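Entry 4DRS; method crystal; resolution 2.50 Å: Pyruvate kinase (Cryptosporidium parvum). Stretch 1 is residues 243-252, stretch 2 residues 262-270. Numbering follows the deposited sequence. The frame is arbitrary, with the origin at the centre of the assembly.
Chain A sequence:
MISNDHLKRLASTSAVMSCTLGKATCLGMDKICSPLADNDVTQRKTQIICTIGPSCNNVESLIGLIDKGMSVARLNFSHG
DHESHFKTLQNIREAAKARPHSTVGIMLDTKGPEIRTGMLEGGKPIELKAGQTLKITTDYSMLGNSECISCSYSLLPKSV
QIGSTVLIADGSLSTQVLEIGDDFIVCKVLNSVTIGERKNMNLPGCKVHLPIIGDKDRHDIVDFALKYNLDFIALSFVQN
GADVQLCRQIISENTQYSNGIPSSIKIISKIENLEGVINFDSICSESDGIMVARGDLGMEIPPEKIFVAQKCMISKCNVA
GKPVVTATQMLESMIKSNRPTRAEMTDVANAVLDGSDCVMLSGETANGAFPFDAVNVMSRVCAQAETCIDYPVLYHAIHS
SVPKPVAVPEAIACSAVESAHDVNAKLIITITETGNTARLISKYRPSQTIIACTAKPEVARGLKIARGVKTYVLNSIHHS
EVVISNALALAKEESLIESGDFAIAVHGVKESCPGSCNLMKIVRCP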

# COMPACT_ATOMS: atom_id res chain seq x y z
N ASP A 243 -13.58 26.16 -29.69
CA ASP A 243 -14.71 25.49 -30.34
C ASP A 243 -15.85 25.29 -29.35
O ASP A 243 -17.02 25.53 -29.68
CB ASP A 243 -14.30 24.13 -30.93
CG ASP A 243 -13.26 24.25 -32.03
OD1 ASP A 243 -13.26 25.25 -32.78
OD2 ASP A 243 -12.44 23.32 -32.17
N VAL A 244 -15.51 24.85 -28.14
CA VAL A 244 -16.47 24.65 -27.06
C VAL A 244 -17.10 25.99 -26.66
O VAL A 244 -18.32 26.08 -26.50
CB VAL A 244 -15.83 23.96 -25.83
CG1 VAL A 244 -16.87 23.68 -24.75
CG2 VAL A 244 -15.16 22.65 -26.24
N GLN A 245 -16.27 27.02 -26.52
CA GLN A 245 -16.71 28.36 -26.13
C GLN A 245 -17.64 29.03 -27.14
O GLN A 245 -18.53 29.79 -26.75
CB GLN A 245 -15.52 29.26 -25.78
CG GLN A 245 -15.07 29.13 -24.33
CD GLN A 245 -13.78 29.88 -24.04
OE1 GLN A 245 -12.77 29.70 -24.73
NE2 GLN A 245 -13.81 30.72 -23.00
N LEU A 246 -17.43 28.76 -28.43
CA LEU A 246 -18.35 29.22 -29.46
C LEU A 246 -19.74 28.62 -29.23
O LEU A 246 -20.75 29.32 -29.31
CB LEU A 246 -17.83 28.89 -30.87
CG LEU A 246 -18.74 29.22 -32.07
CD1 LEU A 246 -19.18 30.68 -32.10
CD2 LEU A 246 -18.06 28.85 -33.38
N CYS A 247 -19.79 27.32 -28.92
CA CYS A 247 -21.05 26.64 -28.65
C CYS A 247 -21.73 27.18 -27.38
O CYS A 247 -22.96 27.32 -27.35
CB CYS A 247 -20.84 25.13 -28.57
SG CYS A 247 -22.38 24.19 -28.56
N ARG A 248 -20.94 27.47 -26.35
CA ARG A 248 -21.45 28.10 -25.13
C ARG A 248 -22.11 29.44 -25.45
O ARG A 248 -23.20 29.74 -24.95
CB ARG A 248 -20.32 28.34 -24.12
CG ARG A 248 -19.67 27.09 -23.54
CD ARG A 248 -20.45 26.48 -22.38
NE ARG A 248 -19.71 25.35 -21.84
CZ ARG A 248 -20.25 24.26 -21.31
NH1 ARG A 248 -21.57 24.12 -21.23
NH2 ARG A 248 -19.46 23.29 -20.86
N GLN A 249 -21.42 30.23 -26.27
CA GLN A 249 -21.90 31.55 -26.66
C GLN A 249 -23.21 31.46 -27.43
O GLN A 249 -24.16 32.19 -27.13
CB GLN A 249 -20.83 32.29 -27.49
CG GLN A 249 -21.16 33.75 -27.74
CD GLN A 249 -20.17 34.43 -28.66
OE1 GLN A 249 -19.69 33.85 -29.64
NE2 GLN A 249 -19.86 35.70 -28.35
N ILE A 250 -23.27 30.54 -28.39
CA ILE A 250 -24.50 30.30 -29.14
C ILE A 250 -25.66 29.97 -28.20
O ILE A 250 -26.75 30.55 -28.33
CB ILE A 250 -24.31 29.19 -30.21
CG1 ILE A 250 -23.37 29.67 -31.32
CG2 ILE A 250 -25.65 28.78 -30.81
CD1 ILE A 250 -22.84 28.55 -32.21
N ILE A 251 -25.43 29.08 -27.24
CA ILE A 251 -26.46 28.71 -26.27
C ILE A 251 -26.92 29.94 -25.47
O ILE A 251 -28.12 30.16 -25.32
CB ILE A 251 -25.99 27.57 -25.33
CG1 ILE A 251 -25.86 26.25 -26.11
CG2 ILE A 251 -26.95 27.39 -24.16
CD1 ILE A 251 -24.88 25.27 -25.51
N SER A 252 -25.96 30.74 -24.99
CA SER A 252 -26.29 31.91 -24.18
C SER A 252 -27.00 33.04 -24.96
O SER A 252 -27.75 33.81 -24.37
CB SER A 252 -25.06 32.44 -23.44
OG SER A 252 -24.15 33.07 -24.32
N PRO A 262 -31.29 30.50 -20.15
CA PRO A 262 -30.27 29.71 -20.86
C PRO A 262 -30.45 28.22 -20.62
O PRO A 262 -30.58 27.78 -19.47
CB PRO A 262 -28.95 30.20 -20.25
CG PRO A 262 -29.26 31.54 -19.67
CD PRO A 262 -30.69 31.46 -19.22
N SER A 263 -30.46 27.45 -21.70
CA SER A 263 -30.60 26.01 -21.62
C SER A 263 -29.47 25.38 -20.80
O SER A 263 -28.33 25.85 -20.84
CB SER A 263 -30.63 25.40 -23.02
OG SER A 263 -30.74 23.99 -22.96
N SER A 264 -29.79 24.33 -20.05
CA SER A 264 -28.76 23.58 -19.35
C SER A 264 -28.31 22.36 -20.18
O SER A 264 -27.73 21.41 -19.64
CB SER A 264 -29.24 23.18 -17.95
OG SER A 264 -30.41 22.37 -18.03
N ILE A 265 -28.57 22.41 -21.48
CA ILE A 265 -28.14 21.38 -22.42
C ILE A 265 -26.62 21.17 -22.34
O ILE A 265 -25.86 22.13 -22.25
CB ILE A 265 -28.59 21.70 -23.88
CG1 ILE A 265 -28.41 20.47 -24.79
CG2 ILE A 265 -27.86 22.93 -24.43
CD1 ILE A 265 -29.10 20.58 -26.13
N LYS A 266 -26.19 19.91 -22.37
CA LYS A 266 -24.79 19.57 -22.13
C LYS A 266 -23.97 19.39 -23.40
O LYS A 266 -24.41 18.75 -24.35
CB LYS A 266 -24.70 18.34 -21.21
CG LYS A 266 -24.95 18.69 -19.76
CD LYS A 266 -25.56 17.54 -18.98
CE LYS A 266 -26.34 18.06 -17.79
NZ LYS A 266 -27.51 18.90 -18.20
N ILE A 267 -22.79 19.98 -23.39
CA ILE A 267 -21.87 19.93 -24.51
C ILE A 267 -20.91 18.76 -24.33
O ILE A 267 -20.15 18.70 -23.36
CB ILE A 267 -21.06 21.24 -24.67
CG1 ILE A 267 -22.01 22.42 -24.90
CG2 ILE A 267 -20.04 21.12 -25.80
CD1 ILE A 267 -21.35 23.77 -24.78
N ILE A 268 -20.96 17.83 -25.28
CA ILE A 268 -20.09 16.68 -25.28
C ILE A 268 -19.17 16.79 -26.49
O ILE A 268 -19.62 16.71 -27.63
CB ILE A 268 -20.90 15.36 -25.29
CG1 ILE A 268 -21.80 15.32 -24.05
CG2 ILE A 268 -19.98 14.15 -25.35
CD1 ILE A 268 -22.83 14.22 -24.08
N SER A 269 -17.89 17.04 -26.23
CA SER A 269 -16.94 17.25 -27.32
C SER A 269 -16.38 15.92 -27.81
O SER A 269 -15.96 15.07 -27.01
CB SER A 269 -15.81 18.17 -26.88
OG SER A 269 -16.32 19.47 -26.62
N LYS A 270 -16.40 15.75 -29.13
CA LYS A 270 -15.90 14.54 -29.77
C LYS A 270 -14.46 14.75 -30.22
O LYS A 270 -14.17 15.62 -31.04
CB LYS A 270 -16.77 14.17 -30.97
CG LYS A 270 -18.19 13.75 -30.61
CD LYS A 270 -19.12 13.77 -31.80
CE LYS A 270 -18.71 12.74 -32.85
NZ LYS A 270 -19.57 12.87 -34.06
O HOH W 1 -30.15 28.75 -24.35

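The helix of residues 243-252 packs against the strand of residues 266-270 and the loop before it, running nearly antiparallel to the strand at 156°, with the axes 10.0 Å apart at closest approach. No direct hydrogen bond crosses between the two stretches. Within the helix, backbone bonds such as Arg 248 N to Val 244 O (3.0 Å) hold the chain; direct contact with the other stretch is by packing.

Apolar contact centres on Ile 267, whose CA-to-CB bond points toward the helix. Its CD1 lies 3.9 Å from Cys 247 SG and 3.9 Å from Ile 251 CD1, while its CG2 meets Val 244 CG1 at 4.2 Å. Val 244, Cys 247 and Ile 251 follow the three- and four-residue spacing that brings side chains to one side of a helix. The same Ile 251 CD1 reaches Ile 265 CG2 at 3.9 Å, extending the contact into the loop. Branched aliphatic chains and a small, weakly polar thiol suit this buried layer, since none leaves a strongly polar group to be satisfied there.

Two polar residues border this layer. The CA-to-CB bond of Ser 269 points toward the helix, its OG 3.4 Å from Val 244 CG2; that hydroxyl is hydrogen-bonded elsewhere in the structure. Arg 248 starts sideways, but its end comes nearer, and Ile 267 CD1 covers one face of the guanidinium, 3.6 Å from Arg 248 NH1. With the methyl over a face, NH1 and NH2 can still hydrogen-bond in the plane, as they do elsewhere in the structure.

At the loop end, one water provides a polar link: it donates to Ile 251 O at 2.7 Å and accepts from Ser 263 N at 3.0 Å. Ser 263 OG also accepts from Ile 265 N at 3.1 Å, bracing the turn that leads into the strand.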